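DMATS type aromatic prenyltransferase (Streptomyces coelicolor, PDB 6ZRZ) probably catalyses transfer of a dimethylallyl group from dimethylallyl diphosphate to carbon 5 of the indole ring of tryptophan. Local coordinates at residues 325-330 against 339-344; 64-69 against 76-81; 250-255 against 274-279. All coordinates share one frame; numbering follows the deposited sequence.

Interaction 1: 325-330 against 339-344; sequences AYLALA and VTAYLS. With TRP (tryptophan), chain D; 6C7 (S-(3-methylbut-2-en-1-yl) trihydrogen thiodiphosphate), chain C.
Tyr-342 packs its CD2 against CB of Tyr-326 at 3.7 Å, the CB standing well out of the ring plane. The next residue on the same face, Ala-328, adds a second apolar touch. Its CB meets CE2 of Tyr-342 at the edge of the ring. Both tyrosines belong to the face of the sheet that carries the substrates. Both rings meet the indole of the bound tryptophan, but their hydroxyls go to different ligands. With chi1 at -76°, Tyr-326 brings one face of its ring against the indole, whose CH2 lies 3.7 Å above the ring plane, over the centre. The hydroxyl of Tyr-326 donates a hydrogen bond to the carboxylate, with OH and O of the tryptophan 2.6 Å apart. Face and hydroxyl together contact the indole and the carboxylate. Tyr-342 has atom CZ2 of the same indole over one face, offset toward the rim. Its OH reaches the thiodiphosphate, 2.7 Å from O8 of that ligand.

The opposite side of the sheet is aliphatic. CD2 of Leu-327 touches CB of Ala-341, and CD1 of Leu-329 touches CG2 of Val-339 at 4.1 Å. The backbones pair as an antiparallel hairpin. Ala-328 and Thr-340 form a hydrogen-bonded pair: Ala-328 N to Thr-340 O is 2.9 Å, and the return bond from Thr-340 N has an N-H...O angle of 166°. The backbone N of Tyr-326 is buried with no partner in the model.

The hairpin is part of the closed ten-stranded barrel of the ABBA fold. Strand 270-275 flanks 325-330, and strand 64-70 flanks 339-344. Helix 303-312 packs outside, where Leu-305 meets Ala-341 and Leu-309 meets Leu-343.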
loop_
_atom_site.group_PDB
_atom_site.type_symbol
_atom_site.label_atom_id
_atom_site.label_comp_id
_atom_site.label_asym_id
_atom_site.label_seq_id
_atom_site.Cartn_x
_atom_site.Cartn_y
_atom_site.Cartn_z
ATOM N N ALA A 325 -3.900 8.818 -2.244
ATOM C CA ALA A 325 -2.429 8.847 -2.309
ATOM C C ALA A 325 -1.943 8.257 -3.635
ATOM O O ALA A 325 -1.069 8.874 -4.292
ATOM C CB ALA A 325 -1.853 8.127 -1.147
ATOM N N TYR A 326 -2.429 7.079 -3.986
ATOM C CA TYR A 326 -2.062 6.363 -5.222
ATOM C C TYR A 326 -3.312 5.805 -5.881
ATOM O O TYR A 326 -4.295 5.479 -5.220
ATOM C CB TYR A 326 -1.168 5.140 -4.982
ATOM C CG TYR A 326 0.266 5.405 -4.671
ATOM C CD1 TYR A 326 1.223 5.413 -5.666
ATOM C CD2 TYR A 326 0.669 5.681 -3.387
ATOM C CE1 TYR A 326 2.570 5.623 -5.385
ATOM C CE2 TYR A 326 1.997 5.945 -3.085
ATOM C CZ TYR A 326 2.961 5.916 -4.090
ATOM O OH TYR A 326 4.286 6.182 -3.802
ATOM N N LEU A 327 -3.232 5.650 -7.180
ATOM C CA LEU A 327 -4.113 4.761 -7.926
ATOM C C LEU A 327 -3.267 3.673 -8.542
ATOM O O LEU A 327 -2.125 3.948 -8.929
ATOM C CB LEU A 327 -4.852 5.540 -9.011
ATOM C CG LEU A 327 -5.797 6.621 -8.531
ATOM C CD1 LEU A 327 -6.323 7.397 -9.726
ATOM C CD2 LEU A 327 -6.933 6.039 -7.690
ATOM N N ALA A 328 -3.814 2.489 -8.675
ATOM C CA ALA A 328 -3.084 1.349 -9.260
ATOM C C ALA A 328 -3.988 0.602 -10.231
ATOM O O ALA A 328 -5.222 0.450 -9.942
ATOM C CB ALA A 328 -2.596 0.450 -8.166
ATOM N N LEU A 329 -3.386 0.107 -11.308
ATOM C CA LEU A 329 -4.000 -0.867 -12.223
ATOM C C LEU A 329 -3.237 -2.172 -12.068
ATOM O O LEU A 329 -2.003 -2.168 -12.311
ATOM C CB LEU A 329 -3.933 -0.332 -13.645
ATOM C CG LEU A 329 -4.545 -1.251 -14.689
ATOM C CD1 LEU A 329 -6.030 -1.380 -14.462
ATOM C CD2 LEU A 329 -4.261 -0.758 -16.090
ATOM N N ALA A 330 -3.924 -3.232 -11.658
ATOM C CA ALA A 330 -3.338 -4.539 -11.233
ATOM C C ALA A 330 -3.784 -5.644 -12.185
ATOM O O ALA A 330 -5.013 -5.866 -12.283
ATOM C CB ALA A 330 -3.742 -4.864 -9.800
ATOM N N VAL A 339 -8.574 -2.398 -10.165
ATOM C CA VAL A 339 -8.210 -0.971 -9.901
ATOM C C VAL A 339 -8.199 -0.755 -8.384
ATOM O O VAL A 339 -9.166 -1.087 -7.745
ATOM C CB VAL A 339 -9.169 -0.003 -10.591
ATOM C CG1 VAL A 339 -8.830 1.438 -10.288
ATOM C CG2 VAL A 339 -9.232 -0.246 -12.091
ATOM N N THR A 340 -7.122 -0.199 -7.846
ATOM C CA THR A 340 -6.993 0.046 -6.382
ATOM C C THR A 340 -6.772 1.533 -6.129
ATOM O O THR A 340 -5.961 2.123 -6.833
ATOM C CB THR A 340 -5.882 -0.811 -5.772
ATOM O OG1 THR A 340 -6.104 -2.160 -6.153
ATOM C CG2 THR A 340 -5.879 -0.748 -4.261
ATOM N N ALA A 341 -7.476 2.079 -5.145
ATOM C CA ALA A 341 -7.273 3.423 -4.594
ATOM C C ALA A 341 -6.709 3.284 -3.186
ATOM O O ALA A 341 -7.262 2.528 -2.359
ATOM C CB ALA A 341 -8.557 4.200 -4.625
ATOM N N TYR A 342 -5.572 3.913 -2.975
ATOM C CA TYR A 342 -4.870 3.998 -1.686
ATOM C C TYR A 342 -5.316 5.279 -1.024
ATOM O O TYR A 342 -5.180 6.352 -1.633
ATOM C CB TYR A 342 -3.371 3.884 -1.927
ATOM C CG TYR A 342 -3.036 2.547 -2.493
ATOM C CD1 TYR A 342 -2.669 1.484 -1.677
ATOM C CD2 TYR A 342 -3.229 2.298 -3.860
ATOM C CE1 TYR A 342 -2.471 0.207 -2.207
ATOM C CE2 TYR A 342 -2.971 1.052 -4.398
ATOM C CZ TYR A 342 -2.626 -0.001 -3.568
ATOM O OH TYR A 342 -2.415 -1.235 -4.121
ATOM N N LEU A 343 -5.813 5.169 0.189
ATOM C CA LEU A 343 -6.577 6.235 0.883
ATOM C C LEU A 343 -5.885 6.562 2.190
ATOM O O LEU A 343 -5.723 5.617 3.060
ATOM C CB LEU A 343 -8.001 5.773 1.135
ATOM C CG LEU A 343 -8.794 5.317 -0.096
ATOM C CD1 LEU A 343 -10.168 4.812 0.300
ATOM C CD2 LEU A 343 -8.900 6.420 -1.123
ATOM N N SER A 344 -5.548 7.812 2.364
ATOM C CA SER A 344 -4.747 8.294 3.491
ATOM C C SER A 344 -5.615 8.443 4.735
ATOM O O SER A 344 -6.797 8.866 4.626
ATOM C CB SER A 344 -4.082 9.580 3.140
ATOM O OG SER A 344 -3.261 9.416 2.019
HETATM N N TRP D . 3.863 6.381 1.354
HETATM C CA TRP D . 4.989 5.593 0.794
HETATM C C TRP D . 5.271 6.009 -0.658
HETATM O O TRP D . 4.548 6.814 -1.288
HETATM C CB TRP D . 4.725 4.087 0.902
HETATM C CG TRP D . 3.434 3.615 0.300
HETATM C CD1 TRP D . 2.212 3.532 0.916
HETATM C CD2 TRP D . 3.233 3.147 -1.048
HETATM N NE1 TRP D . 1.273 3.053 0.039
HETATM C CE2 TRP D . 1.870 2.793 -1.167
HETATM C CE3 TRP D . 4.074 2.971 -2.151
HETATM C CZ2 TRP D . 1.330 2.295 -2.353
HETATM C CZ3 TRP D . 3.544 2.474 -3.319
HETATM C CH2 TRP D . 2.187 2.156 -3.425
HETATM O OXT TRP D . 6.274 5.522 -1.231
HETATM O O4 6C7 C . -1.594 -7.133 -5.154
HETATM P P1 6C7 C . -2.063 -6.439 -3.752
HETATM O O6 6C7 C . -3.320 -5.675 -3.878
HETATM O O5 6C7 C . -2.198 -7.669 -2.686
HETATM O O2 6C7 C . -0.810 -5.576 -3.173
HETATM P P3 6C7 C . -0.860 -3.962 -3.007
HETATM O O8 6C7 C . -0.987 -3.454 -4.529
HETATM O O7 6C7 C . -1.972 -3.440 -2.182
HETATM S S9 6C7 C . 0.787 -3.464 -2.446
HETATM C C10 6C7 C . 0.623 -1.669 -2.417
HETATM C C11 6C7 C . 1.120 -1.269 -1.001
HETATM C C12 6C7 C . 2.581 -0.841 -0.733
HETATM C C13 6C7 C . 2.999 -0.479 0.676
HETATM C C14 6C7 C . 3.649 -0.796 -1.827
#

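Interaction 2: 64-69 against 76-81; sequences VEFSLS and PAMRVL. With 6C7 (S-(3-methylbut-2-en-1-yl) trihydrogen thiodiphosphate), chain C; TRP (tryptophan), chain D.
The guanidinium of Arg-79 has CB of Ser-69 over one face, 3.9 Å above the plane and toward the rim. OG of Ser-67 lies near its plane, and O6 of the thiodiphosphate lies at its edge. The Phe-66 ring carries CG1 of Val-64 over one face, also toward the rim, while the carbonyl O of Arg-79 lies near its plane. CG2 of Val-80 and CE of Met-78 approach this ring obliquely, CG2 at 3.7 Å from CE1 of Phe-66.

Ser-67 acts as a second-shell residue that helps to position Arg-79. With chi1 at 69°, its OG sits between the backbone N and the carbonyl carbon and accepts a hydrogen bond from NE of Arg-79 at 2.7 Å. NH2 adds a weak bond to the same oxygen. The arginine chain is bent at chi2 and chi3, which brings it across to the paired strand, where Ser-67 lies. Its NH1 then donates to O6 of the thiodiphosphate at 2.9 Å, with an N-H...O angle of 163°. A weak bond runs from NH2 to O7. This charge would help to offset that of the diphosphate.

Glu-65 is extended, with chi1 at -172°. Its OE1 accepts a hydrogen bond from NE1 of the bound tryptophan at 2.8 Å. Leu-81 lies beside it on the same face. There CD2 of Leu-81 touches methyl C13 of the prenyl group at 3.6 Å. The backbones form a regular antiparallel hairpin, with Leu-81 N to Glu-65 O at 2.7 Å.

Substrate-binding residues thus point into the barrel, and Phe-66, Leu-68, Met-78 and Val-80 point outward. Helix 6-20 covers Phe-66 and Met-78 through Leu-17, and helix 303-312 meets Leu-68. Strands 338-344 and 135-139 flank the hairpin.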
loop_
_atom_site.group_PDB
_atom_site.type_symbol
_atom_site.label_atom_id
_atom_site.label_comp_id
_atom_site.label_asym_id
_atom_site.label_seq_id
_atom_site.Cartn_x
_atom_site.Cartn_y
_atom_site.Cartn_z
ATOM N N VAL A 64 -0.708 4.165 9.384
ATOM C CA VAL A 64 -1.858 3.444 8.816
ATOM C C VAL A 64 -2.179 4.071 7.470
ATOM O O VAL A 64 -2.138 5.328 7.358
ATOM C CB VAL A 64 -3.065 3.504 9.767
ATOM C CG1 VAL A 64 -4.291 2.851 9.195
ATOM C CG2 VAL A 64 -2.752 2.927 11.146
ATOM N N GLU A 65 -2.468 3.218 6.506
ATOM C CA GLU A 65 -3.092 3.609 5.223
ATOM C C GLU A 65 -4.145 2.589 4.852
ATOM O O GLU A 65 -3.984 1.402 5.190
ATOM C CB GLU A 65 -2.026 3.726 4.141
ATOM C CG GLU A 65 -2.552 4.295 2.857
ATOM C CD GLU A 65 -1.504 4.315 1.750
ATOM O OE1 GLU A 65 -1.243 3.239 1.157
ATOM O OE2 GLU A 65 -0.986 5.389 1.490
ATOM N N PHE A 66 -5.205 3.018 4.184
ATOM C CA PHE A 66 -6.282 2.108 3.748
ATOM C C PHE A 66 -6.243 1.959 2.248
ATOM O O PHE A 66 -5.644 2.776 1.542
ATOM C CB PHE A 66 -7.649 2.629 4.184
ATOM C CG PHE A 66 -7.800 2.771 5.679
ATOM C CD1 PHE A 66 -8.013 1.663 6.477
ATOM C CD2 PHE A 66 -7.739 4.015 6.273
ATOM C CE1 PHE A 66 -8.129 1.792 7.846
ATOM C CE2 PHE A 66 -7.865 4.148 7.651
ATOM C CZ PHE A 66 -8.059 3.036 8.432
ATOM N N SER A 67 -6.892 0.956 1.758
ATOM C CA SER A 67 -7.056 0.794 0.306
ATOM C C SER A 67 -8.344 0.041 0.008
ATOM O O SER A 67 -8.798 -0.778 0.869
ATOM C CB SER A 67 -5.859 0.180 -0.350
ATOM O OG SER A 67 -5.671 -1.180 -0.001
ATOM N N LEU A 68 -8.941 0.385 -1.127
ATOM C CA LEU A 68 -10.087 -0.348 -1.701
ATOM C C LEU A 68 -9.689 -0.817 -3.058
ATOM O O LEU A 68 -9.286 0.037 -3.894
ATOM C CB LEU A 68 -11.303 0.533 -1.811
ATOM C CG LEU A 68 -11.972 0.929 -0.516
ATOM C CD1 LEU A 68 -13.090 1.916 -0.819
ATOM C CD2 LEU A 68 -12.513 -0.287 0.202
ATOM N N SER A 69 -9.782 -2.111 -3.256
ATOM C CA SER A 69 -9.482 -2.776 -4.516
ATOM C C SER A 69 -10.799 -3.181 -5.191
ATOM O O SER A 69 -11.647 -3.883 -4.543
ATOM C CB SER A 69 -8.604 -3.932 -4.263
ATOM O OG SER A 69 -7.962 -4.319 -5.448
ATOM N N PRO A 76 -16.177 -4.669 -3.431
ATOM C CA PRO A 76 -14.929 -3.951 -3.189
ATOM C C PRO A 76 -14.207 -4.648 -2.035
ATOM O O PRO A 76 -14.911 -5.077 -1.109
ATOM C CB PRO A 76 -15.330 -2.516 -2.815
ATOM C CG PRO A 76 -16.853 -2.440 -2.929
ATOM C CD PRO A 76 -17.375 -3.821 -3.306
ATOM N N ALA A 77 -12.885 -4.818 -2.128
ATOM C CA ALA A 77 -12.038 -5.444 -1.080
ATOM C C ALA A 77 -11.280 -4.353 -0.330
ATOM O O ALA A 77 -10.548 -3.578 -0.986
ATOM C CB ALA A 77 -11.094 -6.437 -1.698
ATOM N N MET A 78 -11.428 -4.322 0.989
ATOM C CA MET A 78 -10.790 -3.325 1.867
ATOM C C MET A 78 -9.520 -3.907 2.455
ATOM O O MET A 78 -9.523 -5.075 2.860
ATOM C CB MET A 78 -11.726 -2.916 2.983
ATOM C CG MET A 78 -11.203 -1.815 3.781
ATOM S SD MET A 78 -12.346 -1.372 5.065
ATOM C CE MET A 78 -11.235 -0.489 6.169
ATOM N N ARG A 79 -8.453 -3.115 2.468
ATOM C CA ARG A 79 -7.184 -3.517 3.085
ATOM C C ARG A 79 -6.708 -2.386 3.980
ATOM O O ARG A 79 -7.119 -1.233 3.776
ATOM C CB ARG A 79 -6.187 -3.923 2.002
ATOM C CG ARG A 79 -6.752 -4.958 1.026
ATOM C CD ARG A 79 -7.480 -4.386 -0.193
ATOM N NE ARG A 79 -6.502 -3.552 -0.848
ATOM C CZ ARG A 79 -5.542 -3.996 -1.646
ATOM N NH1 ARG A 79 -5.504 -5.266 -2.011
ATOM N NH2 ARG A 79 -4.655 -3.141 -2.122
ATOM N N VAL A 80 -5.957 -2.732 5.006
ATOM C CA VAL A 80 -5.275 -1.733 5.857
ATOM C C VAL A 80 -3.798 -2.086 5.922
ATOM O O VAL A 80 -3.455 -3.293 6.085
ATOM C CB VAL A 80 -5.901 -1.629 7.258
ATOM C CG1 VAL A 80 -5.854 -2.953 8.010
ATOM C CG2 VAL A 80 -5.265 -0.496 8.047
ATOM N N LEU A 81 -2.967 -1.079 5.759
ATOM C CA LEU A 81 -1.492 -1.158 5.823
ATOM C C LEU A 81 -1.050 -0.515 7.118
ATOM O O LEU A 81 -1.538 0.584 7.432
ATOM C CB LEU A 81 -0.902 -0.386 4.649
ATOM C CG LEU A 81 0.615 -0.346 4.588
ATOM C CD1 LEU A 81 1.169 -1.737 4.325
ATOM C CD2 LEU A 81 1.079 0.620 3.521
HETATM O O4 6C7 C . -1.594 -7.133 -5.154
HETATM P P1 6C7 C . -2.063 -6.439 -3.752
HETATM O O6 6C7 C . -3.320 -5.675 -3.878
HETATM O O5 6C7 C . -2.198 -7.669 -2.686
HETATM O O2 6C7 C . -0.810 -5.576 -3.173
HETATM P P3 6C7 C . -0.860 -3.962 -3.007
HETATM O O8 6C7 C . -0.987 -3.454 -4.529
HETATM O O7 6C7 C . -1.972 -3.440 -2.182
HETATM S S9 6C7 C . 0.787 -3.464 -2.446
HETATM C C10 6C7 C . 0.623 -1.669 -2.417
HETATM C C11 6C7 C . 1.120 -1.269 -1.001
HETATM C C12 6C7 C . 2.581 -0.841 -0.733
HETATM C C13 6C7 C . 2.999 -0.479 0.676
HETATM C C14 6C7 C . 3.649 -0.796 -1.827
HETATM N N TRP D . 3.863 6.381 1.354
HETATM C CA TRP D . 4.989 5.593 0.794
HETATM C C TRP D . 5.271 6.009 -0.658
HETATM O O TRP D . 4.548 6.814 -1.288
HETATM C CB TRP D . 4.725 4.087 0.902
HETATM C CG TRP D . 3.434 3.615 0.300
HETATM C CD1 TRP D . 2.212 3.532 0.916
HETATM C CD2 TRP D . 3.233 3.147 -1.048
HETATM N NE1 TRP D . 1.273 3.053 0.039
HETATM C CE2 TRP D . 1.870 2.793 -1.167
HETATM C CE3 TRP D . 4.074 2.971 -2.151
HETATM C CZ2 TRP D . 1.330 2.295 -2.353
HETATM C CZ3 TRP D . 3.544 2.474 -3.319
HETATM C CH2 TRP D . 2.187 2.156 -3.425
HETATM O OXT TRP D . 6.274 5.522 -1.231
#

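Interaction 3: 250-255 against 274-279; sequences DGRPAQ and YIPVRD. With 6C7 (S-(3-methylbut-2-en-1-yl) trihydrogen thiodiphosphate), chain C; TRP (tryptophan), chain D.
Charged contacts join Arg-252 and Asp-279 at the outer end. NH1 of Arg-252 forms a salt bridge with OD1 of Asp-279 at 2.9 Å, on the syn lone pair of OD1. The backbone N of Arg-252 bonds to OD2 of Asp-279 at 2.8 Å, on the anti lone pair of OD2. One carboxylate therefore grips both the main chain and the side chain of the arginine. The Arg-252 guanidinium also lies over that of Arg-278, their planes 21° apart, with NE of Arg-252 and NH2 of Arg-278 at 3.3 Å. Asp-59 makes salt bridges to both arginines, which probably eases the like charges. NH1 of Arg-278 is bonded to the carbonyl O of Ala-325.

Backbone bonds join Gln-255 and Tyr-274 as an antiparallel pair, with Tyr-274 N to Gln-255 O at 2.8 Å. This pair lies at the end of a barrel hairpin, strands 254-260 and 270-275. Pro-276 then centres an inverse gamma turn, and 277-279 is a 3-10 segment.

Apolar contact comes from Pro-276, whose CG packs on CG of Arg-252 at 3.5 Å.

Ligand contacts come from three side chains. OH of Tyr-274 donates to O8 of the thiodiphosphate at 2.6 Å. NH2 of Arg-278 donates to the tryptophan carboxylate O at 3.1 Å, near the guanidinium plane. OE1 of Gln-255 lies 3.7 Å from CZ3 of the indole.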
loop_
_atom_site.group_PDB
_atom_site.type_symbol
_atom_site.label_atom_id
_atom_site.label_comp_id
_atom_site.label_asym_id
_atom_site.label_seq_id
_atom_site.Cartn_x
_atom_site.Cartn_y
_atom_site.Cartn_z
ATOM N N ASP A 250 6.839 13.834 -13.257
ATOM C CA ASP A 250 7.871 14.767 -12.755
ATOM C C ASP A 250 7.755 14.992 -11.252
ATOM O O ASP A 250 8.532 15.819 -10.751
ATOM C CB ASP A 250 7.828 16.091 -13.490
ATOM C CG ASP A 250 6.480 16.757 -13.559
ATOM O OD1 ASP A 250 5.512 16.207 -12.998
ATOM O OD2 ASP A 250 6.405 17.841 -14.204
ATOM N N GLY A 251 6.852 14.298 -10.579
ATOM C CA GLY A 251 6.726 14.358 -9.098
ATOM C C GLY A 251 7.332 13.129 -8.488
ATOM O O GLY A 251 8.295 12.629 -9.017
ATOM N N ARG A 252 6.774 12.629 -7.409
ATOM C CA ARG A 252 7.352 11.432 -6.846
ATOM C C ARG A 252 7.088 10.309 -7.856
ATOM O O ARG A 252 6.191 10.390 -8.689
ATOM C CB ARG A 252 6.870 11.192 -5.426
ATOM C CG ARG A 252 5.612 10.386 -5.360
ATOM C CD ARG A 252 5.140 10.230 -3.917
ATOM N NE ARG A 252 4.502 11.453 -3.426
ATOM C CZ ARG A 252 4.763 12.117 -2.266
ATOM N NH1 ARG A 252 4.067 13.213 -1.982
ATOM N NH2 ARG A 252 5.676 11.694 -1.400
ATOM N N PRO A 253 7.929 9.289 -7.847
ATOM C CA PRO A 253 7.931 8.303 -8.915
ATOM C C PRO A 253 6.803 7.288 -8.887
ATOM O O PRO A 253 6.187 6.982 -7.785
ATOM C CB PRO A 253 9.258 7.634 -8.706
ATOM C CG PRO A 253 9.439 7.658 -7.241
ATOM C CD PRO A 253 8.965 9.044 -6.844
ATOM N N ALA A 254 6.484 6.799 -10.055
ATOM C CA ALA A 254 5.638 5.631 -10.232
ATOM C C ALA A 254 6.373 4.448 -9.640
ATOM O O ALA A 254 7.614 4.506 -9.515
ATOM C CB ALA A 254 5.329 5.398 -11.683
ATOM N N GLN A 255 5.648 3.407 -9.314
ATOM C CA GLN A 255 6.236 2.129 -8.907
ATOM C C GLN A 255 5.506 1.023 -9.655
ATOM O O GLN A 255 4.343 1.250 -10.069
ATOM C CB GLN A 255 6.099 1.933 -7.394
ATOM C CG GLN A 255 6.923 2.907 -6.580
ATOM C CD GLN A 255 7.040 2.471 -5.132
ATOM O OE1 GLN A 255 6.745 1.308 -4.750
ATOM N NE2 GLN A 255 7.449 3.400 -4.310
ATOM N N TYR A 274 1.583 1.508 -10.104
ATOM C CA TYR A 274 1.133 2.501 -9.099
ATOM C C TYR A 274 1.528 3.914 -9.514
ATOM O O TYR A 274 2.736 4.205 -9.730
ATOM C CB TYR A 274 1.752 2.206 -7.737
ATOM C CG TYR A 274 1.550 0.791 -7.243
ATOM C CD1 TYR A 274 0.580 0.475 -6.284
ATOM C CD2 TYR A 274 2.385 -0.226 -7.682
ATOM C CE1 TYR A 274 0.410 -0.841 -5.849
ATOM C CE2 TYR A 274 2.253 -1.523 -7.228
ATOM C CZ TYR A 274 1.264 -1.837 -6.320
ATOM O OH TYR A 274 1.133 -3.135 -5.955
ATOM N N ILE A 275 0.563 4.806 -9.572
ATOM C CA ILE A 275 0.788 6.234 -9.856
ATOM C C ILE A 275 0.392 7.074 -8.636
ATOM O O ILE A 275 -0.738 7.015 -8.184
ATOM C CB ILE A 275 0.054 6.641 -11.136
ATOM C CG1 ILE A 275 0.619 5.859 -12.322
ATOM C CG2 ILE A 275 0.147 8.148 -11.327
ATOM C CD1 ILE A 275 -0.053 6.129 -13.640
ATOM N N PRO A 276 1.330 7.866 -8.072
ATOM C CA PRO A 276 1.050 8.727 -6.911
ATOM C C PRO A 276 0.271 9.987 -7.308
ATOM O O PRO A 276 0.798 11.070 -7.340
ATOM C CB PRO A 276 2.433 9.059 -6.378
ATOM C CG PRO A 276 3.293 9.028 -7.626
ATOM C CD PRO A 276 2.700 7.978 -8.541
ATOM N N VAL A 277 -1.005 9.789 -7.581
ATOM C CA VAL A 277 -1.923 10.792 -8.149
ATOM C C VAL A 277 -1.896 12.075 -7.309
ATOM O O VAL A 277 -2.151 13.119 -7.877
ATOM C CB VAL A 277 -3.343 10.211 -8.294
ATOM C CG1 VAL A 277 -4.008 9.914 -6.949
ATOM C CG2 VAL A 277 -4.221 11.121 -9.113
ATOM N N ARG A 278 -1.618 11.991 -5.997
ATOM C CA ARG A 278 -1.616 13.163 -5.102
ATOM C C ARG A 278 -0.622 14.223 -5.568
ATOM O O ARG A 278 -0.828 15.391 -5.231
ATOM C CB ARG A 278 -1.272 12.791 -3.659
ATOM C CG ARG A 278 0.089 12.139 -3.455
ATOM C CD ARG A 278 0.088 11.587 -2.050
ATOM N NE ARG A 278 1.359 11.034 -1.555
ATOM C CZ ARG A 278 1.854 9.824 -1.812
ATOM N NH1 ARG A 278 1.275 9.034 -2.685
ATOM N NH2 ARG A 278 2.994 9.438 -1.241
ATOM N N ASP A 279 0.418 13.842 -6.298
ATOM C CA ASP A 279 1.454 14.772 -6.790
ATOM C C ASP A 279 1.056 15.419 -8.108
ATOM O O ASP A 279 1.851 16.259 -8.578
ATOM C CB ASP A 279 2.796 14.055 -6.941
ATOM C CG ASP A 279 3.549 13.861 -5.646
ATOM O OD1 ASP A 279 2.953 14.056 -4.543
ATOM O OD2 ASP A 279 4.746 13.478 -5.733
HETATM O O4 6C7 C . -1.594 -7.133 -5.154
HETATM P P1 6C7 C . -2.063 -6.439 -3.752
HETATM O O6 6C7 C . -3.320 -5.675 -3.878
HETATM O O5 6C7 C . -2.198 -7.669 -2.686
HETATM O O2 6C7 C . -0.810 -5.576 -3.173
HETATM P P3 6C7 C . -0.860 -3.962 -3.007
HETATM O O8 6C7 C . -0.987 -3.454 -4.529
HETATM O O7 6C7 C . -1.972 -3.440 -2.182
HETATM S S9 6C7 C . 0.787 -3.464 -2.446
HETATM C C10 6C7 C . 0.623 -1.669 -2.417
HETATM C C11 6C7 C . 1.120 -1.269 -1.001
HETATM C C12 6C7 C . 2.581 -0.841 -0.733
HETATM C C13 6C7 C . 2.999 -0.479 0.676
HETATM C C14 6C7 C . 3.649 -0.796 -1.827
HETATM N N TRP D . 3.863 6.381 1.354
HETATM C CA TRP D . 4.989 5.593 0.794
HETATM C C TRP D . 5.271 6.009 -0.658
HETATM O O TRP D . 4.548 6.814 -1.288
HETATM C CB TRP D . 4.725 4.087 0.902
HETATM C CG TRP D . 3.434 3.615 0.300
HETATM C CD1 TRP D . 2.212 3.532 0.916
HETATM C CD2 TRP D . 3.233 3.147 -1.048
HETATM N NE1 TRP D . 1.273 3.053 0.039
HETATM C CE2 TRP D . 1.870 2.793 -1.167
HETATM C CE3 TRP D . 4.074 2.971 -2.151
HETATM C CZ2 TRP D . 1.330 2.295 -2.353
HETATM C CZ3 TRP D . 3.544 2.474 -3.319
HETATM C CH2 TRP D . 2.187 2.156 -3.425
HETATM O OXT TRP D . 6.274 5.522 -1.231
#

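Interactions 1 and 2 are buried hairpins, and interaction 3 is only partly buried. All three lie in one barrel sheet and touch both ligands. Interactions 1 and 2 are joined where strand 338-344 pairs with 64-70, including a probable hydrogen bond between Leu-343 N and Phe-66 O. Interactions 1 and 3 are joined where strand 324-332 pairs with 270-275. Interactions 2 and 3 do not touch; their centres are about 18 Å apart. Interaction 1 presents tyrosine rings to the substrates, and interaction 2 presents a carboxylate and a guanidinium. In interaction 3 the strand pairing gives way to a turn, and a salt bridge joins the apolar packing toward the surface.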